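Local coordinates for protein DyP2 (Amycolatopsis sp. ATCC 39116, PDB 4G2C) that is a haem-containing dye peroxidase that probably oxidises dyes and other substrates with peroxide, in a lignin-reactive bacterium, at residues S136-K142 against G479-F483; A144-L148 against F416-Q421; R352-P356 against W423-F429. All blocks are in the same frame, centred on the assembly; numbering follows the deposited sequence.

Contact 1 (S136-K142 against G479-F483); sequences SFTAGAK and GEYFF
The A141 methyl is a small bump set over the centre of the Y481 ring face, a CH-pi contact with CB 4.1 Å from the centroid. It also rests against the strand backbone, 3.6 Å from E480 CA. At the ring's edge lies the carbonyl of S136, its O 3.4 Å from Y481 CD2. F137 fills a hollow further along the strand: its CE1 comes to 4.0 Å from F483 CB, and the two side chains cross nearly at right angles. Y270 meets the rings of both from strand 267-278. G140, just past the helix, has positive phi, where a side chain would be jammed against the preceding carbonyl. The E480 chain bends at chi2 (56°), which brings OE2 back to two backbone N-H groups. A141 N reaches OE2 at 3.0 Å on the syn side but well out of the carboxylate plane, and Y481 N meets the anti lone pair of OE2 at 2.6 Å. The contact seats helix 135-139, in the DyP alpha+beta barrel region, on strand 474-484. K142 NZ bonds to Q162 and lies near E480 OE1 without a salt bridge. The two N-H bonds would probably favour a charged E480 carboxylate.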
loop_
_atom_site.group_PDB
_atom_site.type_symbol
_atom_site.label_atom_id
_atom_site.label_comp_id
_atom_site.label_asym_id
_atom_site.label_seq_id
_atom_site.Cartn_x
_atom_site.Cartn_y
_atom_site.Cartn_z
ATOM N N SER A 136 0.646 -17.635 -5.114
ATOM C CA SER A 136 1.720 -16.643 -5.137
ATOM C C SER A 136 2.449 -16.662 -3.815
ATOM O O SER A 136 3.686 -16.660 -3.766
ATOM C CB SER A 136 1.166 -15.249 -5.398
ATOM O OG SER A 136 0.400 -15.258 -6.582
ATOM N N PHE A 137 1.669 -16.680 -2.742
ATOM C CA PHE A 137 2.206 -16.869 -1.405
ATOM C C PHE A 137 3.080 -18.109 -1.335
ATOM O O PHE A 137 4.205 -18.045 -0.840
ATOM C CB PHE A 137 1.076 -16.979 -0.383
ATOM C CG PHE A 137 1.534 -17.412 0.988
ATOM C CD1 PHE A 137 2.234 -16.544 1.809
ATOM C CD2 PHE A 137 1.247 -18.677 1.456
ATOM C CE1 PHE A 137 2.625 -16.932 3.068
ATOM C CE2 PHE A 137 1.645 -19.075 2.707
ATOM C CZ PHE A 137 2.337 -18.208 3.520
ATOM N N THR A 138 2.571 -19.232 -1.832
ATOM C CA THR A 138 3.314 -20.485 -1.717
ATOM C C THR A 138 4.657 -20.417 -2.463
ATOM O O THR A 138 5.691 -20.856 -1.941
ATOM C CB THR A 138 2.490 -21.752 -2.147
ATOM O OG1 THR A 138 2.403 -21.835 -3.562
ATOM C CG2 THR A 138 1.102 -21.740 -1.578
ATOM N N ALA A 139 4.632 -19.859 -3.673
ATOM C CA ALA A 139 5.822 -19.787 -4.515
ATOM C C ALA A 139 6.836 -18.779 -3.995
ATOM O O ALA A 139 8.037 -18.961 -4.169
ATOM C CB ALA A 139 5.435 -19.451 -5.954
ATOM N N GLY A 140 6.344 -17.702 -3.376
ATOM C CA GLY A 140 7.209 -16.670 -2.832
ATOM C C GLY A 140 7.475 -15.559 -3.834
ATOM O O GLY A 140 7.385 -15.767 -5.043
ATOM N N ALA A 141 7.801 -14.373 -3.330
ATOM C CA ALA A 141 8.051 -13.227 -4.193
ATOM C C ALA A 141 9.249 -13.420 -5.139
ATOM O O ALA A 141 9.263 -12.868 -6.236
ATOM C CB ALA A 141 8.213 -11.953 -3.360
ATOM N N LYS A 142 10.259 -14.182 -4.725
ATOM C CA LYS A 142 11.391 -14.409 -5.629
ATOM C C LYS A 142 10.923 -15.077 -6.923
ATOM O O LYS A 142 11.507 -14.851 -7.982
ATOM C CB LYS A 142 12.474 -15.258 -4.986
ATOM C CG LYS A 142 13.143 -14.623 -3.793
ATOM C CD LYS A 142 14.078 -15.620 -3.123
ATOM C CE LYS A 142 14.829 -14.955 -1.985
ATOM N NZ LYS A 142 14.063 -15.046 -0.710
ATOM N N GLY A 479 11.772 -7.937 -1.617
ATOM C CA GLY A 479 10.512 -8.049 -0.905
ATOM C C GLY A 479 10.122 -9.494 -0.733
ATOM O O GLY A 479 10.849 -10.377 -1.198
ATOM N N GLU A 480 8.991 -9.743 -0.064
ATOM C CA GLU A 480 8.509 -11.118 0.142
ATOM C C GLU A 480 7.015 -11.152 0.446
ATOM O O GLU A 480 6.421 -10.122 0.795
ATOM C CB GLU A 480 9.317 -11.808 1.264
ATOM C CG GLU A 480 8.934 -13.259 1.555
ATOM C CD GLU A 480 9.006 -14.178 0.329
ATOM O OE1 GLU A 480 10.076 -14.775 0.074
ATOM O OE2 GLU A 480 7.986 -14.326 -0.370
ATOM N N TYR A 481 6.405 -12.330 0.311
ATOM C CA TYR A 481 4.990 -12.501 0.652
ATOM C C TYR A 481 4.824 -13.240 1.971
ATOM O O TYR A 481 5.532 -14.210 2.238
ATOM C CB TYR A 481 4.241 -13.290 -0.422
ATOM C CG TYR A 481 4.195 -12.668 -1.787
ATOM C CD1 TYR A 481 3.965 -11.308 -1.949
ATOM C CD2 TYR A 481 4.389 -13.450 -2.928
ATOM C CE1 TYR A 481 3.911 -10.737 -3.219
ATOM C CE2 TYR A 481 4.343 -12.896 -4.196
ATOM C CZ TYR A 481 4.104 -11.535 -4.343
ATOM O OH TYR A 481 4.053 -10.971 -5.605
ATOM N N PHE A 482 3.856 -12.794 2.770
ATOM C CA PHE A 482 3.606 -13.345 4.101
ATOM C C PHE A 482 2.096 -13.559 4.342
ATOM O O PHE A 482 1.256 -13.181 3.537
ATOM C CB PHE A 482 4.104 -12.378 5.177
ATOM C CG PHE A 482 5.583 -12.033 5.097
ATOM C CD1 PHE A 482 6.042 -11.048 4.230
ATOM C CD2 PHE A 482 6.496 -12.642 5.944
ATOM C CE1 PHE A 482 7.386 -10.706 4.183
ATOM C CE2 PHE A 482 7.834 -12.305 5.900
ATOM C CZ PHE A 482 8.284 -11.339 5.023
ATOM N N PHE A 483 1.761 -14.133 5.483
ATOM C CA PHE A 483 0.389 -14.228 5.916
ATOM C C PHE A 483 0.376 -13.758 7.366
ATOM O O PHE A 483 1.160 -14.254 8.179
ATOM C CB PHE A 483 -0.073 -15.687 5.810
ATOM C CG PHE A 483 -1.525 -15.901 6.127
ATOM C CD1 PHE A 483 -2.511 -15.514 5.231
ATOM C CD2 PHE A 483 -1.904 -16.515 7.306
ATOM C CE1 PHE A 483 -3.863 -15.719 5.519
ATOM C CE2 PHE A 483 -3.249 -16.734 7.598
ATOM C CZ PHE A 483 -4.231 -16.333 6.702
HETATM O O HOH W 1 5.765 -16.815 1.440
HETATM O O HOH W 2 10.739 -15.744 -2.180
HETATM O O HOH W 3 12.961 -12.322 -0.263
#

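Contact 2 (A144-L148 against F416-Q421); sequences AVEKL and FEFTQQ. With HEM (protoporphyrin IX containing Fe), chain C; ACT (acetate ion), chain B; ACT (acetate ion), chain M.
A144 opens the contact with its CB 3.8 Å from E417 OE2. The arrangement is a knob-into-hole packing of the short helix 145-148 against helix 416-424, which lines the haem pocket of this dye peroxidase. K147 comes next and carries the charge. Its CG takes the crowded position between backbone N and carbonyl carbon (chi1 75°), and the rest of the chain runs out straight. This sends NZ across the E417 side chain nearly at a right angle. NZ forms a salt bridge with E417 OE1 at 2.5 Å, meeting that oxygen from above the carboxylate plane, 41° out of it. E417 OE1 is also bonded to S136 OG, and OE2 has a weak bond to Y481 OH. With an alanine in place of E417, the K147 ammonium is likely to lose its protein counter-charge and S136 OG its partner. The acetate of chain M, probably from the crystallisation liquor, takes a further bond from K147 NZ through its O. Along the lysine, Q421 OE1 lies 3.6 Å from K147 CD, and Q421 CG packs against the carbonyl O of K147. L148 is the knob, set among F416, E417, Q420 and Q421. Its CD2 branch crosses Q420 at about a right angle, 4.0 Å from CG. The Q420 amide bonds N425 through NE2, and its OE1 lies against the haem. F416 also touches a haem vinyl group. The other L148 branch, CD1, meets the F416 ring at its edge, 4.0 Å from CE2.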
loop_
_atom_site.group_PDB
_atom_site.type_symbol
_atom_site.label_atom_id
_atom_site.label_comp_id
_atom_site.label_asym_id
_atom_site.label_seq_id
_atom_site.Cartn_x
_atom_site.Cartn_y
_atom_site.Cartn_z
ATOM N N ALA A 144 8.050 -14.578 -8.335
ATOM C CA ALA A 144 7.143 -13.673 -9.026
ATOM C C ALA A 144 7.908 -12.720 -9.953
ATOM O O ALA A 144 7.317 -11.968 -10.709
ATOM C CB ALA A 144 6.349 -12.890 -8.002
ATOM N N VAL A 145 9.232 -12.761 -9.880
ATOM C CA VAL A 145 10.067 -11.788 -10.568
ATOM C C VAL A 145 9.768 -11.652 -12.067
ATOM O O VAL A 145 9.668 -10.540 -12.604
ATOM C CB VAL A 145 11.562 -12.098 -10.353
ATOM C CG1 VAL A 145 12.399 -11.471 -11.449
ATOM C CG2 VAL A 145 12.004 -11.608 -8.982
ATOM N N GLU A 146 9.620 -12.776 -12.747
ATOM C CA GLU A 146 9.358 -12.728 -14.175
ATOM C C GLU A 146 8.021 -12.065 -14.499
ATOM O O GLU A 146 7.962 -11.165 -15.334
ATOM C CB GLU A 146 9.426 -14.124 -14.790
ATOM C CG GLU A 146 10.258 -14.169 -16.047
ATOM C CD GLU A 146 10.121 -15.491 -16.784
ATOM O OE1 GLU A 146 10.723 -16.497 -16.330
ATOM O OE2 GLU A 146 9.410 -15.517 -17.819
ATOM N N LYS A 147 6.943 -12.488 -13.847
ATOM C CA LYS A 147 5.634 -11.980 -14.259
ATOM C C LYS A 147 5.415 -10.494 -13.907
ATOM O O LYS A 147 4.598 -9.815 -14.538
ATOM C CB LYS A 147 4.508 -12.857 -13.715
ATOM C CG LYS A 147 4.234 -12.670 -12.235
ATOM C CD LYS A 147 3.148 -13.628 -11.757
ATOM C CE LYS A 147 2.929 -13.497 -10.266
ATOM N NZ LYS A 147 1.957 -14.510 -9.744
ATOM N N LEU A 148 6.165 -9.993 -12.928
ATOM C CA LEU A 148 6.044 -8.599 -12.494
ATOM C C LEU A 148 7.047 -7.693 -13.204
ATOM O O LEU A 148 7.011 -6.461 -13.053
ATOM C CB LEU A 148 6.255 -8.490 -10.980
ATOM C CG LEU A 148 5.300 -9.326 -10.124
ATOM C CD1 LEU A 148 5.664 -9.231 -8.642
ATOM C CD2 LEU A 148 3.854 -8.902 -10.366
ATOM N N PHE A 416 -2.681 -7.506 -5.425
ATOM C CA PHE A 416 -1.403 -6.829 -5.687
ATOM C C PHE A 416 -0.834 -7.185 -7.055
ATOM O O PHE A 416 -0.520 -6.299 -7.840
ATOM C CB PHE A 416 -0.307 -7.067 -4.648
ATOM C CG PHE A 416 1.065 -6.718 -5.180
ATOM C CD1 PHE A 416 1.448 -5.389 -5.317
ATOM C CD2 PHE A 416 1.932 -7.715 -5.621
ATOM C CE1 PHE A 416 2.677 -5.051 -5.854
ATOM C CE2 PHE A 416 3.173 -7.392 -6.157
ATOM C CZ PHE A 416 3.548 -6.053 -6.274
ATOM N N GLU A 417 -0.681 -8.483 -7.325
ATOM C CA GLU A 417 -0.082 -8.917 -8.589
ATOM C C GLU A 417 -0.887 -8.552 -9.819
ATOM O O GLU A 417 -0.319 -8.200 -10.838
ATOM C CB GLU A 417 0.204 -10.414 -8.588
ATOM C CG GLU A 417 1.217 -10.837 -7.538
ATOM C CD GLU A 417 1.537 -12.297 -7.649
ATOM O OE1 GLU A 417 0.666 -13.042 -8.171
ATOM O OE2 GLU A 417 2.660 -12.689 -7.249
ATOM N N PHE A 418 -2.210 -8.661 -9.735
ATOM C CA PHE A 418 -3.074 -8.213 -10.820
ATOM C C PHE A 418 -2.779 -6.740 -11.127
ATOM O O PHE A 418 -2.540 -6.355 -12.281
ATOM C CB PHE A 418 -4.558 -8.396 -10.422
ATOM C CG PHE A 418 -5.514 -8.414 -11.592
ATOM C CD1 PHE A 418 -6.049 -7.232 -12.095
ATOM C CD2 PHE A 418 -5.872 -9.618 -12.195
ATOM C CE1 PHE A 418 -6.940 -7.248 -13.180
ATOM C CE2 PHE A 418 -6.751 -9.652 -13.282
ATOM C CZ PHE A 418 -7.284 -8.458 -13.775
ATOM N N THR A 419 -2.798 -5.911 -10.086
ATOM C CA THR A 419 -2.658 -4.459 -10.242
ATOM C C THR A 419 -1.302 -4.094 -10.855
ATOM O O THR A 419 -1.215 -3.273 -11.775
ATOM C CB THR A 419 -2.842 -3.743 -8.890
ATOM O OG1 THR A 419 -4.196 -3.921 -8.435
ATOM C CG2 THR A 419 -2.522 -2.256 -9.000
ATOM N N GLN A 420 -0.250 -4.742 -10.360
ATOM C CA GLN A 420 1.107 -4.504 -10.845
ATOM C C GLN A 420 1.277 -5.041 -12.260
ATOM O O GLN A 420 1.794 -4.349 -13.150
ATOM C CB GLN A 420 2.127 -5.186 -9.931
ATOM C CG GLN A 420 3.561 -4.925 -10.334
ATOM C CD GLN A 420 3.964 -3.490 -10.070
ATOM O OE1 GLN A 420 3.884 -3.019 -8.935
ATOM N NE2 GLN A 420 4.390 -2.780 -11.117
ATOM N N GLN A 421 0.836 -6.276 -12.470
ATOM C CA GLN A 421 1.071 -6.951 -13.751
ATOM C C GLN A 421 0.071 -6.571 -14.851
ATOM O O GLN A 421 0.463 -6.108 -15.920
ATOM C CB GLN A 421 1.111 -8.477 -13.576
ATOM C CG GLN A 421 1.347 -9.210 -14.906
ATOM C CD GLN A 421 1.231 -10.728 -14.819
ATOM O OE1 GLN A 421 1.254 -11.315 -13.741
ATOM N NE2 GLN A 421 1.106 -11.369 -15.976
HETATM C CHA HEM C . -2.444 5.902 -4.800
HETATM C CHB HEM C . 2.298 6.957 -4.970
HETATM C CHC HEM C . 3.399 2.236 -5.265
HETATM C CHD HEM C . -1.302 1.268 -5.889
HETATM C C1A HEM C . -1.260 6.601 -4.802
HETATM C C2A HEM C . -1.136 8.038 -4.669
HETATM C C3A HEM C . 0.172 8.320 -4.711
HETATM C C4A HEM C . 0.916 7.082 -4.870
HETATM C CMA HEM C . 0.805 9.718 -4.611
HETATM C CAA HEM C . -2.324 9.027 -4.504
HETATM C CBA HEM C . -2.721 9.102 -3.027
HETATM C CGA HEM C . -3.694 8.010 -2.644
HETATM O O1A HEM C . -4.751 7.865 -3.285
HETATM O O2A HEM C . -3.426 7.264 -1.680
HETATM C C1B HEM C . 3.034 5.786 -5.074
HETATM C C2B HEM C . 4.488 5.644 -5.117
HETATM C C3B HEM C . 4.772 4.328 -5.197
HETATM C C4B HEM C . 3.528 3.598 -5.188
HETATM C CMB HEM C . 5.498 6.819 -5.100
HETATM C CAB HEM C . 6.147 3.626 -5.252
HETATM C CBB HEM C . 7.252 4.244 -4.830
HETATM C C1C HEM C . 2.224 1.573 -5.540
HETATM C C2C HEM C . 2.103 0.177 -5.927
HETATM C C3C HEM C . 0.794 -0.087 -6.081
HETATM C C4C HEM C . 0.059 1.130 -5.803
HETATM C CMC HEM C . 3.279 -0.828 -6.088
HETATM C CAC HEM C . 0.148 -1.422 -6.525
HETATM C CBC HEM C . 0.851 -2.354 -7.188
HETATM C C1D HEM C . -2.038 2.398 -5.601
HETATM C C2D HEM C . -3.472 2.416 -5.483
HETATM C C3D HEM C . -3.803 3.857 -5.127
HETATM C C4D HEM C . -2.563 4.565 -5.083
HETATM C CMD HEM C . -4.436 1.230 -5.662
HETATM C CAD HEM C . -5.172 4.469 -4.905
HETATM C CBD HEM C . -5.745 4.615 -6.300
HETATM C CGD HEM C . -7.157 5.079 -6.078
HETATM O O1D HEM C . -7.904 4.361 -5.362
HETATM O O2D HEM C . -7.494 6.184 -6.580
HETATM N NA HEM C . -0.004 6.052 -4.912
HETATM N NB HEM C . 2.496 4.514 -5.116
HETATM N NC HEM C . 0.954 2.125 -5.476
HETATM N ND HEM C . -1.549 3.676 -5.358
HETATM FE FE HEM C . 0.535 4.163 -5.398
HETATM C C ACT B . 4.608 -16.142 -7.859
HETATM O O ACT B . 4.869 -16.030 -6.615
HETATM O OXT ACT B . 3.857 -15.274 -8.368
HETATM C CH3 ACT B . 5.142 -17.262 -8.719
HETATM C C ACT M . -1.160 -12.500 -11.986
HETATM O O ACT M . -0.078 -13.051 -11.636
HETATM O OXT ACT M . -1.705 -12.899 -13.044
HETATM C CH3 ACT M . -1.806 -11.426 -11.181
#

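Contact 3 (R352-P356 against W423-F429); sequences RKTNP and WANNPAF. With HEM (protoporphyrin IX containing Fe), chain C.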
loop_
_atom_site.group_PDB
_atom_site.type_symbol
_atom_site.label_atom_id
_atom_site.label_comp_id
_atom_site.label_asym_id
_atom_site.label_seq_id
_atom_site.Cartn_x
_atom_site.Cartn_y
_atom_site.Cartn_z
ATOM N N ARG A 352 -5.109 6.220 -11.886
ATOM C CA ARG A 352 -6.105 5.806 -12.873
ATOM C C ARG A 352 -5.754 4.414 -13.406
ATOM O O ARG A 352 -6.637 3.580 -13.593
ATOM C CB ARG A 352 -6.234 6.833 -14.016
ATOM C CG ARG A 352 -7.445 6.575 -14.941
ATOM C CD ARG A 352 -7.727 7.714 -15.959
ATOM N NE ARG A 352 -8.887 7.405 -16.796
ATOM C CZ ARG A 352 -9.682 8.307 -17.373
ATOM N NH1 ARG A 352 -9.453 9.607 -17.226
ATOM N NH2 ARG A 352 -10.717 7.899 -18.100
ATOM N N LYS A 353 -4.462 4.179 -13.636
ATOM C CA LYS A 353 -3.930 2.854 -13.950
ATOM C C LYS A 353 -4.311 1.859 -12.836
ATOM O O LYS A 353 -4.762 0.750 -13.112
ATOM C CB LYS A 353 -2.396 2.883 -14.082
ATOM C CG LYS A 353 -1.797 3.534 -15.346
ATOM C CD LYS A 353 -2.014 2.717 -16.655
ATOM C CE LYS A 353 -1.065 1.541 -16.763
ATOM N NZ LYS A 353 -1.119 0.808 -18.057
ATOM N N THR A 354 -4.139 2.268 -11.582
ATOM C CA THR A 354 -4.260 1.337 -10.465
ATOM C C THR A 354 -5.669 1.286 -9.859
ATOM O O THR A 354 -5.985 0.406 -9.062
ATOM C CB THR A 354 -3.223 1.640 -9.384
ATOM O OG1 THR A 354 -3.476 2.933 -8.826
ATOM C CG2 THR A 354 -1.825 1.623 -9.998
ATOM N N ASN A 355 -6.501 2.242 -10.238
ATOM C CA ASN A 355 -7.923 2.200 -9.927
ATOM C C ASN A 355 -8.689 3.068 -10.907
ATOM O O ASN A 355 -8.919 4.259 -10.657
ATOM C CB ASN A 355 -8.208 2.642 -8.490
ATOM C CG ASN A 355 -9.693 2.626 -8.165
ATOM O OD1 ASN A 355 -10.506 2.185 -8.984
ATOM N ND2 ASN A 355 -10.058 3.097 -6.965
ATOM N N PRO A 356 -9.079 2.471 -12.035
ATOM C CA PRO A 356 -9.919 3.110 -13.046
ATOM C C PRO A 356 -11.320 3.470 -12.531
ATOM O O PRO A 356 -12.063 4.121 -13.257
ATOM C CB PRO A 356 -10.048 2.028 -14.138
ATOM C CG PRO A 356 -8.981 1.017 -13.843
ATOM C CD PRO A 356 -8.780 1.064 -12.360
ATOM N N TRP A 423 -2.424 -4.319 -14.862
ATOM C CA TRP A 423 -2.804 -2.921 -14.988
ATOM C C TRP A 423 -1.572 -2.027 -15.178
ATOM O O TRP A 423 -1.360 -1.463 -16.261
ATOM C CB TRP A 423 -3.645 -2.476 -13.789
ATOM C CG TRP A 423 -5.068 -3.023 -13.811
ATOM C CD1 TRP A 423 -5.651 -3.769 -14.814
ATOM C CD2 TRP A 423 -6.086 -2.845 -12.803
ATOM N NE1 TRP A 423 -6.956 -4.063 -14.481
ATOM C CE2 TRP A 423 -7.245 -3.512 -13.256
ATOM C CE3 TRP A 423 -6.128 -2.188 -11.564
ATOM C CZ2 TRP A 423 -8.431 -3.539 -12.516
ATOM C CZ3 TRP A 423 -7.308 -2.220 -10.828
ATOM C CH2 TRP A 423 -8.445 -2.886 -11.313
ATOM N N ALA A 424 -0.745 -1.926 -14.142
ATOM C CA ALA A 424 0.375 -0.987 -14.168
ATOM C C ALA A 424 1.346 -1.278 -15.319
ATOM O O ALA A 424 1.671 -0.378 -16.106
ATOM C CB ALA A 424 1.102 -0.957 -12.818
ATOM N N ASN A 425 1.790 -2.529 -15.419
ATOM C CA ASN A 425 2.772 -2.920 -16.419
ATOM C C ASN A 425 2.182 -3.064 -17.814
ATOM O O ASN A 425 2.905 -3.289 -18.773
ATOM C CB ASN A 425 3.419 -4.258 -16.053
ATOM C CG ASN A 425 4.314 -4.168 -14.830
ATOM O OD1 ASN A 425 4.502 -3.095 -14.246
ATOM N ND2 ASN A 425 4.841 -5.308 -14.413
ATOM N N ASN A 426 0.866 -2.966 -17.921
ATOM C CA ASN A 426 0.198 -3.311 -19.158
ATOM C C ASN A 426 0.011 -2.074 -20.025
ATOM O O ASN A 426 -0.656 -1.121 -19.612
ATOM C CB ASN A 426 -1.135 -3.959 -18.831
ATOM C CG ASN A 426 -1.869 -4.450 -20.058
ATOM O OD1 ASN A 426 -1.475 -4.171 -21.195
ATOM N ND2 ASN A 426 -2.959 -5.185 -19.832
ATOM N N PRO A 427 0.620 -2.071 -21.220
ATOM C CA PRO A 427 0.520 -0.874 -22.060
ATOM C C PRO A 427 -0.897 -0.661 -22.568
ATOM O O PRO A 427 -1.256 0.468 -22.902
ATOM C CB PRO A 427 1.483 -1.167 -23.233
ATOM C CG PRO A 427 1.555 -2.674 -23.309
ATOM C CD PRO A 427 1.420 -3.142 -21.851
ATOM N N ALA A 428 -1.691 -1.726 -22.618
ATOM C CA ALA A 428 -3.052 -1.640 -23.157
ATOM C C ALA A 428 -4.107 -1.061 -22.199
ATOM O O ALA A 428 -5.196 -0.680 -22.637
ATOM C CB ALA A 428 -3.505 -2.999 -23.663
ATOM N N PHE A 429 -3.792 -0.996 -20.905
ATOM C CA PHE A 429 -4.807 -0.715 -19.889
ATOM C C PHE A 429 -4.609 0.655 -19.280
ATOM O O PHE A 429 -3.474 1.099 -19.125
ATOM C CB PHE A 429 -4.750 -1.786 -18.794
ATOM C CG PHE A 429 -5.879 -1.720 -17.815
ATOM C CD1 PHE A 429 -7.083 -2.357 -18.087
ATOM C CD2 PHE A 429 -5.739 -1.023 -16.613
ATOM C CE1 PHE A 429 -8.132 -2.294 -17.190
ATOM C CE2 PHE A 429 -6.787 -0.966 -15.692
ATOM C CZ PHE A 429 -7.979 -1.606 -15.978
HETATM C CHA HEM C . -2.444 5.902 -4.800
HETATM C CHB HEM C . 2.298 6.957 -4.970
HETATM C CHC HEM C . 3.399 2.236 -5.265
HETATM C CHD HEM C . -1.302 1.268 -5.889
HETATM C C1A HEM C . -1.260 6.601 -4.802
HETATM C C2A HEM C . -1.136 8.038 -4.669
HETATM C C3A HEM C . 0.172 8.320 -4.711
HETATM C C4A HEM C . 0.916 7.082 -4.870
HETATM C CMA HEM C . 0.805 9.718 -4.611
HETATM C CAA HEM C . -2.324 9.027 -4.504
HETATM C CBA HEM C . -2.721 9.102 -3.027
HETATM C CGA HEM C . -3.694 8.010 -2.644
HETATM O O1A HEM C . -4.751 7.865 -3.285
HETATM O O2A HEM C . -3.426 7.264 -1.680
HETATM C C1B HEM C . 3.034 5.786 -5.074
HETATM C C2B HEM C . 4.488 5.644 -5.117
HETATM C C3B HEM C . 4.772 4.328 -5.197
HETATM C C4B HEM C . 3.528 3.598 -5.188
HETATM C CMB HEM C . 5.498 6.819 -5.100
HETATM C CAB HEM C . 6.147 3.626 -5.252
HETATM C CBB HEM C . 7.252 4.244 -4.830
HETATM C C1C HEM C . 2.224 1.573 -5.540
HETATM C C2C HEM C . 2.103 0.177 -5.927
HETATM C C3C HEM C . 0.794 -0.087 -6.081
HETATM C C4C HEM C . 0.059 1.130 -5.803
HETATM C CMC HEM C . 3.279 -0.828 -6.088
HETATM C CAC HEM C . 0.148 -1.422 -6.525
HETATM C CBC HEM C . 0.851 -2.354 -7.188
HETATM C C1D HEM C . -2.038 2.398 -5.601
HETATM C C2D HEM C . -3.472 2.416 -5.483
HETATM C C3D HEM C . -3.803 3.857 -5.127
HETATM C C4D HEM C . -2.563 4.565 -5.083
HETATM C CMD HEM C . -4.436 1.230 -5.662
HETATM C CAD HEM C . -5.172 4.469 -4.905
HETATM C CBD HEM C . -5.745 4.615 -6.300
HETATM C CGD HEM C . -7.157 5.079 -6.078
HETATM O O1D HEM C . -7.904 4.361 -5.362
HETATM O O2D HEM C . -7.494 6.184 -6.580
HETATM N NA HEM C . -0.004 6.052 -4.912
HETATM N NB HEM C . 2.496 4.514 -5.116
HETATM N NC HEM C . 0.954 2.125 -5.476
HETATM N ND HEM C . -1.549 3.676 -5.358
HETATM FE FE HEM C . 0.535 4.163 -5.398
#
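K353 NZ is gripped by backbone carbonyls of W423 and of the turn that follows. The shortest of its assigned bonds to these residues goes to F429 O, at 2.6 Å. The C=O...N angle is 148°, and the donor is tilted 27° from the carbonyl plane. A weak bond goes to W423 O at 2.9 Å, and N426 O lies 2.5 Å from NZ. G439 O accepts a further bond from NZ. The lysine gets there by curling. Its chain is bent at chi2 and chi3, so that CD and CE also lie against these carbonyls. The buried ammonium faces several carbonyl oxygens, which would probably stabilise its charge. N426 begins a type I beta turn to F429, and N426 OD1 accepts from A428 N in an Asx turn. The contact lies in the haem-binding part of the DyP fold, where helix 350-354 ends beside the porphyrin. At that end N355 is the first residue to leave helical geometry, and its ND2 donates to the haem propionate oxygen O1D at 3.0 Å. T354 OG1, bonded to H350 O, lies against the porphyrin near C2D. P356 then turns toward the aromatic pair. Its CD sits over a face of the W423 six-membered ring, offset toward the rim, in a CH-pi contact 4.2 Å from the centroid. Its CG meets the F429 ring obliquely, 3.5 Å from CE2. F429 and W423 also pack on each other, W423 CD1 lying over the centre of the phenylalanine ring. The carbonyl of K353 comes in at the F429 edge, in the ring plane, with O 3.7 Å from CE2. T354 O takes the equivalent place at the edge of W423, 3.4 Å from CZ3.

From the N terminus the chain first passes helix 135-139 and then the short helix 145-148. Contact 1 closes the widest loop, bringing 136-142 to strand 474-484 late in the chain. Nested inside it, contact 2 joins helix 145-148 to helix 416-424, and contact 3 closes the shortest loop, from helix 350-354 to W423 and the turn after it. Contacts 2 and 3 cross each other, because 352-356 lies between the two halves of contact 2, and 423-429 comes after them. Helix 416-424 serves both, and both touch the haem. E417 joins contacts 1 and 2 through S136 and Y481. Contacts 2 and 3 meet where N425 bonds the carbonyl of L148. Contacts 1 and 3 do not touch.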